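Long-range contacts in nucleotidyltransferase-like protein (Exiguobacterium sibiricum, PDB 3C18), which is of uncharacterised function but probably acts as a nucleotidyltransferase, joining a nucleotidyltransferase-like domain to a YgxA-like substrate-binding domain and a helix-turn-helix domain: residues 6-11 with 58-63; 39-44 with 66-71; 121-126 with 164-169; 156-161 with 175-180. All coordinates share one frame; numbering follows the deposited sequence.

Interaction 1 (6-11 with 58-63); sequences TRTIYS and YRLNTL
Apolar packing between helix 2-15 and the end of strand 53-60 centres on I9, which meets Y58 and L60. With CG1 anti to the carbonyl carbon (chi1 -62°) and the chain extended beyond it, I9 CD1 reaches the strand and lies 3.6 Å from Y58 CB. The same methyl is 4.3 Å from L60 CB, so one terminal atom serves two residues on the same side of the strand. Toward the N-terminal end of the helix segment, T8 CB meets the CD2 branch of L60 at 3.8 Å, and T6 CG2 touches L63 CD2 at 4.2 Å.

A CH-pi contact accompanies this packing: I9 CG2 sits over one face of the Y58 ring, 4.1 Å from its centroid and 26° off the ring normal. The two side chains run past each other in opposite directions.

Residues 60-63 form the type II' turn of a tight beta hairpin linking strands 53-60 and 63-71, and helix 2-15 packs on the sheet of the nucleotidyltransferase-like domain beside it. L60 N bonds L63 O at 2.8 Å, and L63 N returns to L60 O at 3.0 Å.

Polar groups of the helix look to their own chain, T6 OG1 to M2 O and S11 OG to R7 O. Y58, R59 and L60 pair antiparallel with a strand of the second subunit, where R59 also forms a salt bridge with E282 of that subunit.

Interaction 2 (39-44 with 66-71); sequences DVLLLV and SLHLVH
H68 can be traced outward from the strand, its CG anti to the carbonyl carbon (chi1 -74°). Its CB lies 4.0 Å from L42 O and close to the CD1 methyl of L43. On the ring, CD2 meets L41 CD1 at 3.7 Å, and NE2 is 3.8 Å from that same methyl, which approaches obliquely. The two nitrogens are held by residues outside the pair, NE2 by D36 and ND1 by the indole NE1 of W53. This fixes the ring's rotation. Because the indole N-H is the donor, ND1 accepts and NE2 carries the proton toward D36, consistent with a neutral imidazole whose NE2-H is probably polarised by the acid. D36 also bonds S66 OG.

The backbones form a parallel pair, the strand axes inclined at only 17°. L42 uses both its N and O, with L42 N at 2.8 Å from S66 O and H68 N at 2.8 Å from L42 O. The V44 N to H68 O bond is nearly straight (173°), and bonds at both ends complete the set of five.

On the other face, V44 splits its branches: CG1 is 3.5 Å from L69 CD1, while CG2 is 3.9 Å from L67 CD2.

Within the mixed sheet of the nucleotidyltransferase-like domain, strands 53-60 and 19-26 flank the pair. Helix 85-93 packs over the face of L41, L43 and H68, and helix 2-15 over that of L42, V44 and L67.

Interaction 3 (121-126 with 164-169); sequences LQMSLS and SVLEKG
L166 sends its side chain into the groove beside Q122, M123 and S126, its CG anti to the carbonyl carbon and beside the backbone N. The two methyls divide the work: CD1 rests 3.6 Å from Q122 O, and CD2 lies 3.5 Å from Q122 OE1. CD1 also comes to 4.2 Å from S126 CB. Q122 crosses L166 at about a right angle, and its chain is straight (chi2 -179°), which carries the amide across the leucine's CD2 to a bond between its NE2 and I80 O.

M123, a selenomethionine here, slides past L166 in the opposite direction, its CG 3.6 Å from L166 CB. A bend at chi3 (-68°) turns the terminal methyl aside, while the selenium meets the next residue, with M123 SE 3.9 Å from E167 CA and 4.0 Å from E167 CG. The E167 chain is extended beyond CG and takes its carboxylate to K219, in a salt bridge, and to S222 OG.

G169 is the first residue to leave helical backbone angles. Its N bonds L166 O at 2.8 Å, so L166 serves the helix end with its backbone while its side chain packs; R119 NH1 reaches the same oxygen. With positive phi at G169 (94°) and two bonds leading back into the last turn, this is a Schellman motif, closing helix 146-167 against its antiparallel partner 116-142, consecutive helices paired in the helical YgxA-like substrate-binding domain.

Interaction 4 (156-161 with 175-180); sequences ALHHLA and VVWEQA
CG anti to the backbone N (chi1 -170°) swings the H158 ring toward helix 176-183. On that helix V176 places CG1 in the crowded position between the backbone N and the carbonyl carbon, and W177 carries CG anti to the carbonyl carbon, so that the indole leans across toward helix 146-167. These rotations bring V176 CG1 to 3.5 Å from H158 NE2, an oblique approach. W177 NE1 lies at the edge of the imidazole, near its plane, 4.1 Å from H158 CD2; the ring planes, 50° apart, make neither a stack nor an edge-to-face pair.

A161 supplies a small surface for the indole. Its CB stands over the face of the six-membered ring of W177, 3.8 Å from the centroid and 16° off the normal, which is a CH-pi contact. The far rim of the indole then lies beside the helix backbone, with W177 CH2 3.5 Å from L157 O.

This is helix-helix packing within the YgxA-like substrate-binding domain, the axes of the two short segments 10.0 Å apart at their closest. The small side chains of A161 and A180 meet where the backbones are nearest: A161 CA and A180 CA are 5.9 Å apart, and A161 CB meets A180 CB at 4.2 Å. V176 CG2 joins them, 4.1 Å from A161 CB.

Y191 of helix 185-195 stacks on W177. The second subunit reaches the start of helix 176-183, where D148 of that chain accepts a hydrogen bond from W177 N.

In the fold
The four contacts fall into two pairs. Interactions 1 and 2, centres 12 Å apart, share the sheet of the nucleotidyltransferase-like domain and touch directly, with L63 CD1 3.3 Å from D39 CB and L63 CD2 4.0 Å from V40 CG2. Interactions 3 and 4, centres 11 Å apart, both use helix 146-167 in the YgxA-like domain; V165 CG2 meets V176 CG2 at 3.9 Å. Between the pairs, interactions 2 and 3 come nearest but do not touch, their closest atoms still about 16 Å apart, although Q122 of interaction 3 reaches I80 of the N-terminal domain. Interactions 1 and 4, centres 41 Å apart, both reach the second subunit, placing dimer contacts in both of these domains.

Interaction 1 (6-11 with 58-63)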
loop_
_atom_site.group_PDB
_atom_site.type_symbol
_atom_site.label_atom_id
_atom_site.label_comp_id
_atom_site.label_asym_id
_atom_site.label_seq_id
_atom_site.Cartn_x
_atom_site.Cartn_y
_atom_site.Cartn_z
ATOM N N THR A 6 16.022 -24.421 -19.765
ATOM C CA THR A 6 16.312 -22.980 -19.527
ATOM C C THR A 6 17.804 -22.684 -19.353
ATOM O O THR A 6 18.214 -21.551 -19.055
ATOM C CB THR A 6 15.582 -22.433 -18.275
ATOM O OG1 THR A 6 16.091 -23.070 -17.105
ATOM C CG2 THR A 6 14.089 -22.666 -18.352
ATOM N N ARG A 7 18.612 -23.713 -19.557
ATOM C CA ARG A 7 20.045 -23.619 -19.284
ATOM C C ARG A 7 20.707 -22.451 -19.992
ATOM O O ARG A 7 21.584 -21.780 -19.441
ATOM C CB ARG A 7 20.761 -24.921 -19.662
ATOM C CG ARG A 7 22.175 -25.026 -19.132
ATOM C CD ARG A 7 22.775 -26.361 -19.509
ATOM N NE ARG A 7 22.040 -27.473 -18.917
ATOM C CZ ARG A 7 22.200 -28.745 -19.265
ATOM N NH1 ARG A 7 23.059 -29.069 -20.215
ATOM N NH2 ARG A 7 21.494 -29.691 -18.676
ATOM N N THR A 8 20.267 -22.212 -21.213
ATOM C CA THR A 8 20.854 -21.165 -22.055
ATOM C C THR A 8 20.531 -19.791 -21.492
ATOM O O THR A 8 21.207 -18.795 -21.784
ATOM C CB THR A 8 20.352 -21.272 -23.510
ATOM O OG1 THR A 8 20.852 -22.479 -24.097
ATOM C CG2 THR A 8 20.810 -20.088 -24.333
ATOM N N ILE A 9 19.500 -19.750 -20.669
ATOM C CA ILE A 9 19.068 -18.487 -20.062
ATOM C C ILE A 9 19.685 -18.287 -18.676
ATOM O O ILE A 9 20.197 -17.230 -18.376
ATOM C CB ILE A 9 17.521 -18.371 -19.953
ATOM C CG1 ILE A 9 16.883 -18.390 -21.346
ATOM C CG2 ILE A 9 17.124 -17.074 -19.189
ATOM C CD1 ILE A 9 15.376 -18.200 -21.375
ATOM N N TYR A 10 19.659 -19.307 -17.831
ATOM C CA TYR A 10 20.049 -19.095 -16.425
ATOM C C TYR A 10 21.537 -19.217 -16.199
ATOM O O TYR A 10 22.083 -18.691 -15.228
ATOM C CB TYR A 10 19.293 -20.050 -15.499
ATOM C CG TYR A 10 19.862 -21.443 -15.399
ATOM C CD1 TYR A 10 21.054 -21.671 -14.733
ATOM C CD2 TYR A 10 19.179 -22.543 -15.922
ATOM C CE1 TYR A 10 21.577 -22.946 -14.621
ATOM C CE2 TYR A 10 19.707 -23.834 -15.823
ATOM C CZ TYR A 10 20.901 -24.019 -15.168
ATOM O OH TYR A 10 21.453 -25.280 -15.025
ATOM N N SER A 11 22.208 -19.882 -17.120
ATOM C CA SER A 11 23.629 -20.237 -16.886
ATOM C C SER A 11 24.497 -19.042 -16.551
ATOM O O SER A 11 25.336 -19.112 -15.676
ATOM C CB SER A 11 24.248 -21.037 -18.049
ATOM O OG SER A 11 23.918 -22.415 -17.917
ATOM N N TYR A 58 11.695 -13.791 -22.018
ATOM C CA TYR A 58 12.362 -14.539 -23.068
ATOM C C TYR A 58 11.476 -15.588 -23.723
ATOM O O TYR A 58 10.515 -16.070 -23.142
ATOM C CB TYR A 58 13.517 -15.342 -22.446
ATOM C CG TYR A 58 14.542 -14.512 -21.711
ATOM C CD1 TYR A 58 15.529 -13.815 -22.406
ATOM C CD2 TYR A 58 14.537 -14.438 -20.319
ATOM C CE1 TYR A 58 16.459 -13.063 -21.737
ATOM C CE2 TYR A 58 15.475 -13.688 -19.641
ATOM C CZ TYR A 58 16.422 -13.005 -20.357
ATOM O OH TYR A 58 17.353 -12.263 -19.690
ATOM N N ARG A 59 11.826 -15.931 -24.953
ATOM C CA ARG A 59 11.326 -17.174 -25.592
ATOM C C ARG A 59 12.539 -17.975 -26.064
ATOM O O ARG A 59 13.452 -17.463 -26.723
ATOM C CB ARG A 59 10.338 -16.949 -26.740
ATOM C CG ARG A 59 9.602 -18.242 -27.110
ATOM C CD ARG A 59 8.511 -17.995 -28.120
ATOM N NE ARG A 59 9.040 -17.568 -29.395
ATOM C CZ ARG A 59 8.288 -17.157 -30.405
ATOM N NH1 ARG A 59 6.977 -17.121 -30.276
ATOM N NH2 ARG A 59 8.838 -16.767 -31.534
ATOM N N LEU A 60 12.593 -19.216 -25.627
ATOM C CA LEU A 60 13.678 -20.094 -26.023
ATOM C C LEU A 60 13.049 -21.273 -26.716
ATOM O O LEU A 60 12.451 -22.175 -26.095
ATOM C CB LEU A 60 14.573 -20.520 -24.859
ATOM C CG LEU A 60 15.710 -21.433 -25.328
ATOM C CD1 LEU A 60 16.488 -20.850 -26.522
ATOM C CD2 LEU A 60 16.641 -21.780 -24.187
ATOM N N ASN A 61 13.191 -21.216 -28.032
ATOM C CA ASN A 61 12.565 -22.144 -28.926
ATOM C C ASN A 61 11.082 -21.864 -28.865
ATOM O O ASN A 61 10.583 -20.874 -29.437
ATOM C CB ASN A 61 12.922 -23.578 -28.555
ATOM C CG ASN A 61 14.426 -23.865 -28.792
ATOM O OD1 ASN A 61 15.045 -23.281 -29.698
ATOM N ND2 ASN A 61 15.016 -24.729 -27.970
ATOM N N THR A 62 10.395 -22.700 -28.126
ATOM C CA THR A 62 8.953 -22.563 -28.038
ATOM C C THR A 62 8.522 -22.119 -26.629
ATOM O O THR A 62 7.377 -21.706 -26.387
ATOM C CB THR A 62 8.299 -23.909 -28.437
ATOM O OG1 THR A 62 6.882 -23.794 -28.320
ATOM C CG2 THR A 62 8.782 -25.070 -27.540
ATOM N N LEU A 63 9.491 -22.198 -25.719
ATOM C CA LEU A 63 9.268 -21.998 -24.280
ATOM C C LEU A 63 9.425 -20.562 -23.851
ATOM O O LEU A 63 10.498 -19.997 -23.959
ATOM C CB LEU A 63 10.238 -22.863 -23.470
ATOM C CG LEU A 63 9.927 -22.960 -21.972
ATOM C CD1 LEU A 63 8.654 -23.792 -21.741
ATOM C CD2 LEU A 63 11.088 -23.551 -21.206
#

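Interaction 2 (39-44 with 66-71)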
loop_
_atom_site.group_PDB
_atom_site.type_symbol
_atom_site.label_atom_id
_atom_site.label_comp_id
_atom_site.label_asym_id
_atom_site.label_seq_id
_atom_site.Cartn_x
_atom_site.Cartn_y
_atom_site.Cartn_z
ATOM N N ASP A 39 5.356 -19.875 -19.508
ATOM C CA ASP A 39 5.464 -21.336 -19.372
ATOM C C ASP A 39 6.299 -21.737 -18.178
ATOM O O ASP A 39 6.060 -22.758 -17.534
ATOM C CB ASP A 39 6.109 -21.966 -20.627
ATOM C CG ASP A 39 5.313 -21.718 -21.888
ATOM O OD1 ASP A 39 4.091 -21.892 -21.840
ATOM O OD2 ASP A 39 5.902 -21.351 -22.932
ATOM N N VAL A 40 7.341 -20.952 -17.949
ATOM C CA VAL A 40 8.250 -21.173 -16.829
ATOM C C VAL A 40 8.645 -19.842 -16.253
ATOM O O VAL A 40 8.927 -18.906 -16.984
ATOM C CB VAL A 40 9.531 -21.953 -17.241
ATOM C CG1 VAL A 40 10.521 -22.002 -16.088
ATOM C CG2 VAL A 40 9.157 -23.362 -17.683
ATOM N N LEU A 41 8.634 -19.766 -14.933
ATOM C CA LEU A 41 9.101 -18.570 -14.238
ATOM C C LEU A 41 10.384 -18.939 -13.514
ATOM O O LEU A 41 10.475 -19.935 -12.819
ATOM C CB LEU A 41 8.054 -18.028 -13.265
ATOM C CG LEU A 41 8.385 -16.640 -12.664
ATOM C CD1 LEU A 41 7.187 -15.765 -12.584
ATOM C CD2 LEU A 41 9.059 -16.725 -11.322
ATOM N N LEU A 42 11.402 -18.148 -13.751
ATOM C CA LEU A 42 12.663 -18.324 -13.081
ATOM C C LEU A 42 12.820 -17.206 -12.079
ATOM O O LEU A 42 12.629 -16.049 -12.394
ATOM C CB LEU A 42 13.822 -18.248 -14.075
ATOM C CG LEU A 42 14.062 -19.401 -15.032
ATOM C CD1 LEU A 42 15.119 -18.997 -16.060
ATOM C CD2 LEU A 42 14.479 -20.655 -14.272
ATOM N N LEU A 43 13.193 -17.581 -10.870
ATOM C CA LEU A 43 13.443 -16.635 -9.797
ATOM C C LEU A 43 14.889 -16.694 -9.425
ATOM O O LEU A 43 15.390 -17.708 -8.938
ATOM C CB LEU A 43 12.565 -16.933 -8.571
ATOM C CG LEU A 43 12.896 -16.121 -7.312
ATOM C CD1 LEU A 43 12.470 -14.641 -7.489
ATOM C CD2 LEU A 43 12.236 -16.755 -6.080
ATOM N N VAL A 44 15.562 -15.590 -9.693
ATOM C CA VAL A 44 16.998 -15.460 -9.438
ATOM C C VAL A 44 17.192 -14.556 -8.243
ATOM O O VAL A 44 16.783 -13.412 -8.266
ATOM C CB VAL A 44 17.737 -14.844 -10.689
ATOM C CG1 VAL A 44 19.215 -14.750 -10.453
ATOM C CG2 VAL A 44 17.442 -15.686 -11.969
ATOM N N SER A 66 9.625 -16.166 -18.024
ATOM C CA SER A 66 9.721 -14.924 -17.244
ATOM C C SER A 66 10.823 -15.068 -16.189
ATOM O O SER A 66 10.876 -16.029 -15.446
ATOM C CB SER A 66 8.401 -14.600 -16.537
ATOM O OG SER A 66 8.482 -13.315 -15.955
ATOM N N LEU A 67 11.707 -14.093 -16.153
ATOM C CA LEU A 67 12.748 -14.076 -15.158
ATOM C C LEU A 67 12.585 -12.912 -14.171
ATOM O O LEU A 67 12.639 -11.727 -14.545
ATOM C CB LEU A 67 14.102 -14.053 -15.840
ATOM C CG LEU A 67 15.320 -14.345 -14.974
ATOM C CD1 LEU A 67 16.398 -15.001 -15.774
ATOM C CD2 LEU A 67 15.809 -13.048 -14.349
ATOM N N HIS A 68 12.375 -13.292 -12.915
ATOM C CA HIS A 68 12.357 -12.359 -11.787
ATOM C C HIS A 68 13.711 -12.332 -11.089
ATOM O O HIS A 68 14.179 -13.332 -10.590
ATOM C CB HIS A 68 11.228 -12.688 -10.816
ATOM C CG HIS A 68 9.867 -12.300 -11.336
ATOM N ND1 HIS A 68 9.059 -11.378 -10.704
ATOM C CD2 HIS A 68 9.196 -12.681 -12.454
ATOM C CE1 HIS A 68 7.936 -11.230 -11.394
ATOM N NE2 HIS A 68 7.999 -12.004 -12.468
ATOM N N LEU A 69 14.330 -11.161 -11.125
ATOM C CA LEU A 69 15.628 -10.894 -10.517
ATOM C C LEU A 69 15.345 -10.049 -9.286
ATOM O O LEU A 69 14.820 -8.941 -9.407
ATOM C CB LEU A 69 16.541 -10.120 -11.492
ATOM C CG LEU A 69 18.012 -9.969 -11.066
ATOM C CD1 LEU A 69 18.681 -11.317 -10.883
ATOM C CD2 LEU A 69 18.777 -9.141 -12.069
ATOM N N VAL A 70 15.632 -10.617 -8.112
ATOM C CA VAL A 70 15.339 -9.966 -6.833
ATOM C C VAL A 70 16.532 -9.984 -5.901
ATOM O O VAL A 70 17.217 -10.972 -5.803
ATOM C CB VAL A 70 14.196 -10.684 -6.122
ATOM C CG1 VAL A 70 13.824 -9.962 -4.835
ATOM C CG2 VAL A 70 12.989 -10.773 -7.057
ATOM N N HIS A 71 16.750 -8.877 -5.223
ATOM C CA HIS A 71 17.854 -8.813 -4.235
ATOM C C HIS A 71 17.458 -9.605 -3.006
ATOM O O HIS A 71 16.311 -9.570 -2.577
ATOM C CB HIS A 71 18.163 -7.365 -3.844
ATOM C CG HIS A 71 19.463 -7.210 -3.132
ATOM N ND1 HIS A 71 19.639 -7.619 -1.825
ATOM C CD2 HIS A 71 20.661 -6.746 -3.549
ATOM C CE1 HIS A 71 20.885 -7.388 -1.461
ATOM N NE2 HIS A 71 21.525 -6.836 -2.482
#

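Interaction 3 (121-126 with 164-169)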
loop_
_atom_site.group_PDB
_atom_site.type_symbol
_atom_site.label_atom_id
_atom_site.label_comp_id
_atom_site.label_asym_id
_atom_site.label_seq_id
_atom_site.Cartn_x
_atom_site.Cartn_y
_atom_site.Cartn_z
ATOM N N LEU A 121 5.195 -8.482 14.489
ATOM C CA LEU A 121 5.323 -7.266 13.657
ATOM C C LEU A 121 4.147 -7.184 12.699
ATOM O O LEU A 121 3.548 -6.128 12.492
ATOM C CB LEU A 121 6.632 -7.276 12.858
ATOM C CG LEU A 121 6.783 -6.121 11.863
ATOM C CD1 LEU A 121 6.521 -4.788 12.520
ATOM C CD2 LEU A 121 8.146 -6.174 11.202
ATOM N N GLN A 122 3.814 -8.327 12.123
ATOM C CA GLN A 122 2.655 -8.413 11.214
ATOM C C GLN A 122 1.339 -8.070 11.926
ATOM O O GLN A 122 0.415 -7.496 11.336
ATOM C CB GLN A 122 2.605 -9.777 10.563
ATOM C CG GLN A 122 3.703 -9.955 9.477
ATOM C CD GLN A 122 3.654 -11.279 8.806
ATOM O OE1 GLN A 122 2.564 -11.821 8.561
ATOM N NE2 GLN A 122 4.849 -11.828 8.466
HETATM N N MSE A 123 1.256 -8.437 13.204
HETATM C CA MSE A 123 0.059 -8.196 13.992
HETATM C C MSE A 123 -0.058 -6.727 14.261
HETATM O O MSE A 123 -1.132 -6.180 14.177
HETATM C CB MSE A 123 0.010 -9.014 15.288
HETATM C CG MSE A 123 -0.252 -10.464 15.068
HETATM SE SE MSE A 123 -0.727 -11.401 16.699
HETATM C CE MSE A 123 0.965 -11.285 17.634
ATOM N N SER A 124 1.053 -6.051 14.505
ATOM C CA SER A 124 1.009 -4.591 14.739
ATOM C C SER A 124 0.640 -3.852 13.465
ATOM O O SER A 124 -0.061 -2.884 13.497
ATOM C CB SER A 124 2.330 -4.050 15.283
ATOM O OG SER A 124 2.599 -4.561 16.602
ATOM N N LEU A 125 1.133 -4.332 12.331
ATOM C CA LEU A 125 0.813 -3.720 11.040
ATOM C C LEU A 125 -0.658 -3.900 10.683
ATOM O O LEU A 125 -1.289 -3.016 10.172
ATOM C CB LEU A 125 1.733 -4.248 9.933
ATOM C CG LEU A 125 3.208 -3.790 10.093
ATOM C CD1 LEU A 125 4.211 -4.591 9.224
ATOM C CD2 LEU A 125 3.300 -2.308 9.740
ATOM N N SER A 126 -1.216 -5.051 11.018
ATOM C CA SER A 126 -2.629 -5.336 10.737
ATOM C C SER A 126 -3.524 -4.508 11.650
ATOM O O SER A 126 -4.525 -3.881 11.241
ATOM C CB SER A 126 -2.886 -6.834 10.952
ATOM O OG SER A 126 -4.189 -7.200 10.566
ATOM N N SER A 164 -6.882 -11.639 13.232
ATOM C CA SER A 164 -7.417 -12.784 13.968
ATOM C C SER A 164 -6.729 -14.077 13.554
ATOM O O SER A 164 -6.485 -14.957 14.367
ATOM C CB SER A 164 -8.927 -12.866 13.787
ATOM O OG SER A 164 -9.508 -11.652 14.228
ATOM N N VAL A 165 -6.371 -14.150 12.282
ATOM C CA VAL A 165 -5.669 -15.308 11.732
ATOM C C VAL A 165 -4.232 -15.337 12.277
ATOM O O VAL A 165 -3.750 -16.366 12.752
ATOM C CB VAL A 165 -5.670 -15.330 10.196
ATOM C CG1 VAL A 165 -4.756 -16.421 9.659
ATOM C CG2 VAL A 165 -7.094 -15.533 9.702
ATOM N N LEU A 166 -3.557 -14.199 12.210
ATOM C CA LEU A 166 -2.200 -14.086 12.773
ATOM C C LEU A 166 -2.201 -14.479 14.250
ATOM O O LEU A 166 -1.313 -15.152 14.740
ATOM C CB LEU A 166 -1.687 -12.637 12.622
ATOM C CG LEU A 166 -1.236 -12.219 11.210
ATOM C CD1 LEU A 166 -1.242 -10.675 11.074
ATOM C CD2 LEU A 166 0.146 -12.798 10.864
ATOM N N GLU A 167 -3.247 -14.095 14.958
ATOM C CA GLU A 167 -3.293 -14.326 16.403
ATOM C C GLU A 167 -3.207 -15.796 16.700
ATOM O O GLU A 167 -2.727 -16.185 17.731
ATOM C CB GLU A 167 -4.562 -13.760 17.051
ATOM C CG GLU A 167 -4.552 -12.273 17.256
ATOM C CD GLU A 167 -5.838 -11.754 17.862
ATOM O OE1 GLU A 167 -6.917 -12.248 17.467
ATOM O OE2 GLU A 167 -5.784 -10.808 18.691
ATOM N N LYS A 168 -3.689 -16.604 15.771
ATOM C CA LYS A 168 -3.808 -18.052 15.984
ATOM C C LYS A 168 -2.575 -18.718 15.421
ATOM O O LYS A 168 -2.464 -19.926 15.407
ATOM C CB LYS A 168 -5.070 -18.612 15.316
ATOM C CG LYS A 168 -6.370 -18.188 15.987
ATOM C CD LYS A 168 -6.532 -18.778 17.374
ATOM C CE LYS A 168 -7.108 -20.218 17.344
ATOM N NZ LYS A 168 -8.613 -20.352 17.120
ATOM N N GLY A 169 -1.670 -17.902 14.907
ATOM C CA GLY A 169 -0.344 -18.355 14.497
ATOM C C GLY A 169 -0.175 -18.735 13.051
ATOM O O GLY A 169 0.825 -19.335 12.672
#

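Interaction 4 (156-161 with 175-180)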
loop_
_atom_site.group_PDB
_atom_site.type_symbol
_atom_site.label_atom_id
_atom_site.label_comp_id
_atom_site.label_asym_id
_atom_site.label_seq_id
_atom_site.Cartn_x
_atom_site.Cartn_y
_atom_site.Cartn_z
ATOM N N ALA A 156 -11.886 -2.327 7.395
ATOM C CA ALA A 156 -11.461 -2.568 8.791
ATOM C C ALA A 156 -11.762 -3.985 9.152
ATOM O O ALA A 156 -11.006 -4.660 9.825
ATOM C CB ALA A 156 -12.198 -1.625 9.781
ATOM N N LEU A 157 -12.911 -4.454 8.724
ATOM C CA LEU A 157 -13.308 -5.846 9.051
ATOM C C LEU A 157 -12.352 -6.851 8.416
ATOM O O LEU A 157 -12.026 -7.884 8.977
ATOM C CB LEU A 157 -14.729 -6.128 8.584
ATOM C CG LEU A 157 -15.835 -5.581 9.477
ATOM C CD1 LEU A 157 -17.166 -5.624 8.766
ATOM C CD2 LEU A 157 -15.903 -6.338 10.744
ATOM N N HIS A 158 -11.876 -6.504 7.241
ATOM C CA HIS A 158 -10.938 -7.358 6.507
ATOM C C HIS A 158 -9.604 -7.390 7.276
ATOM O O HIS A 158 -9.005 -8.425 7.465
ATOM C CB HIS A 158 -10.714 -6.852 5.085
ATOM C CG HIS A 158 -9.969 -7.816 4.230
ATOM N ND1 HIS A 158 -8.797 -7.498 3.589
ATOM C CD2 HIS A 158 -10.219 -9.115 3.946
ATOM C CE1 HIS A 158 -8.363 -8.559 2.931
ATOM N NE2 HIS A 158 -9.213 -9.551 3.127
ATOM N N HIS A 159 -9.155 -6.246 7.762
ATOM C CA HIS A 159 -7.914 -6.239 8.569
ATOM C C HIS A 159 -8.053 -7.022 9.854
ATOM O O HIS A 159 -7.082 -7.625 10.344
ATOM C CB HIS A 159 -7.434 -4.825 8.878
ATOM C CG HIS A 159 -6.964 -4.107 7.663
ATOM N ND1 HIS A 159 -5.947 -4.588 6.870
ATOM C CD2 HIS A 159 -7.407 -2.978 7.071
ATOM C CE1 HIS A 159 -5.763 -3.757 5.863
ATOM N NE2 HIS A 159 -6.638 -2.779 5.961
ATOM N N LEU A 160 -9.258 -7.004 10.404
ATOM C CA LEU A 160 -9.562 -7.693 11.675
ATOM C C LEU A 160 -9.518 -9.213 11.502
ATOM O O LEU A 160 -9.097 -9.963 12.390
ATOM C CB LEU A 160 -10.934 -7.256 12.194
ATOM C CG LEU A 160 -11.510 -7.845 13.498
ATOM C CD1 LEU A 160 -10.761 -7.432 14.712
ATOM C CD2 LEU A 160 -12.987 -7.482 13.664
ATOM N N ALA A 161 -9.955 -9.659 10.342
ATOM C CA ALA A 161 -9.925 -11.093 9.973
ATOM C C ALA A 161 -8.477 -11.544 9.820
ATOM O O ALA A 161 -8.103 -12.586 10.264
ATOM C CB ALA A 161 -10.651 -11.334 8.667
ATOM N N VAL A 175 -7.861 -16.221 0.962
ATOM C CA VAL A 175 -9.180 -16.659 1.431
ATOM C C VAL A 175 -9.260 -16.524 2.929
ATOM O O VAL A 175 -9.560 -17.470 3.659
ATOM C CB VAL A 175 -9.559 -18.106 1.014
ATOM C CG1 VAL A 175 -9.742 -18.167 -0.496
ATOM C CG2 VAL A 175 -8.532 -19.147 1.534
ATOM N N VAL A 176 -9.025 -15.315 3.376
ATOM C CA VAL A 176 -8.967 -15.030 4.804
ATOM C C VAL A 176 -10.269 -15.284 5.574
ATOM O O VAL A 176 -10.231 -15.713 6.734
ATOM C CB VAL A 176 -8.477 -13.602 5.071
ATOM C CG1 VAL A 176 -9.618 -12.602 4.840
ATOM C CG2 VAL A 176 -7.894 -13.524 6.489
ATOM N N TRP A 177 -11.416 -15.030 4.955
ATOM C CA TRP A 177 -12.720 -15.249 5.650
ATOM C C TRP A 177 -12.956 -16.717 5.956
ATOM O O TRP A 177 -13.588 -17.081 6.950
ATOM C CB TRP A 177 -13.929 -14.660 4.885
ATOM C CG TRP A 177 -13.952 -13.181 4.991
ATOM C CD1 TRP A 177 -13.754 -12.285 3.996
ATOM C CD2 TRP A 177 -14.071 -12.422 6.195
ATOM N NE1 TRP A 177 -13.765 -11.006 4.495
ATOM C CE2 TRP A 177 -13.965 -11.059 5.846
ATOM C CE3 TRP A 177 -14.255 -12.758 7.532
ATOM C CZ2 TRP A 177 -14.053 -10.034 6.786
ATOM C CZ3 TRP A 177 -14.348 -11.726 8.474
ATOM C CH2 TRP A 177 -14.240 -10.389 8.094
ATOM N N GLU A 178 -12.419 -17.553 5.084
ATOM C CA GLU A 178 -12.501 -19.010 5.266
ATOM C C GLU A 178 -11.692 -19.382 6.496
ATOM O O GLU A 178 -12.140 -20.123 7.356
ATOM C CB GLU A 178 -11.911 -19.745 4.056
ATOM C CG GLU A 178 -12.589 -19.426 2.722
ATOM C CD GLU A 178 -13.904 -20.153 2.547
ATOM O OE1 GLU A 178 -14.438 -20.657 3.562
ATOM O OE2 GLU A 178 -14.398 -20.224 1.394
ATOM N N GLN A 179 -10.475 -18.864 6.528
ATOM C CA GLN A 179 -9.549 -19.084 7.640
ATOM C C GLN A 179 -10.174 -18.600 8.924
ATOM O O GLN A 179 -10.051 -19.243 9.951
ATOM C CB GLN A 179 -8.235 -18.328 7.443
ATOM C CG GLN A 179 -7.326 -18.827 6.344
ATOM C CD GLN A 179 -6.011 -18.050 6.258
ATOM O OE1 GLN A 179 -5.971 -16.915 5.767
ATOM N NE2 GLN A 179 -4.913 -18.676 6.697
ATOM N N ALA A 180 -10.862 -17.464 8.845
ATOM C CA ALA A 180 -11.395 -16.773 10.042
ATOM C C ALA A 180 -12.645 -17.428 10.569
ATOM O O ALA A 180 -13.020 -17.243 11.724
ATOM C CB ALA A 180 -11.657 -15.286 9.750
#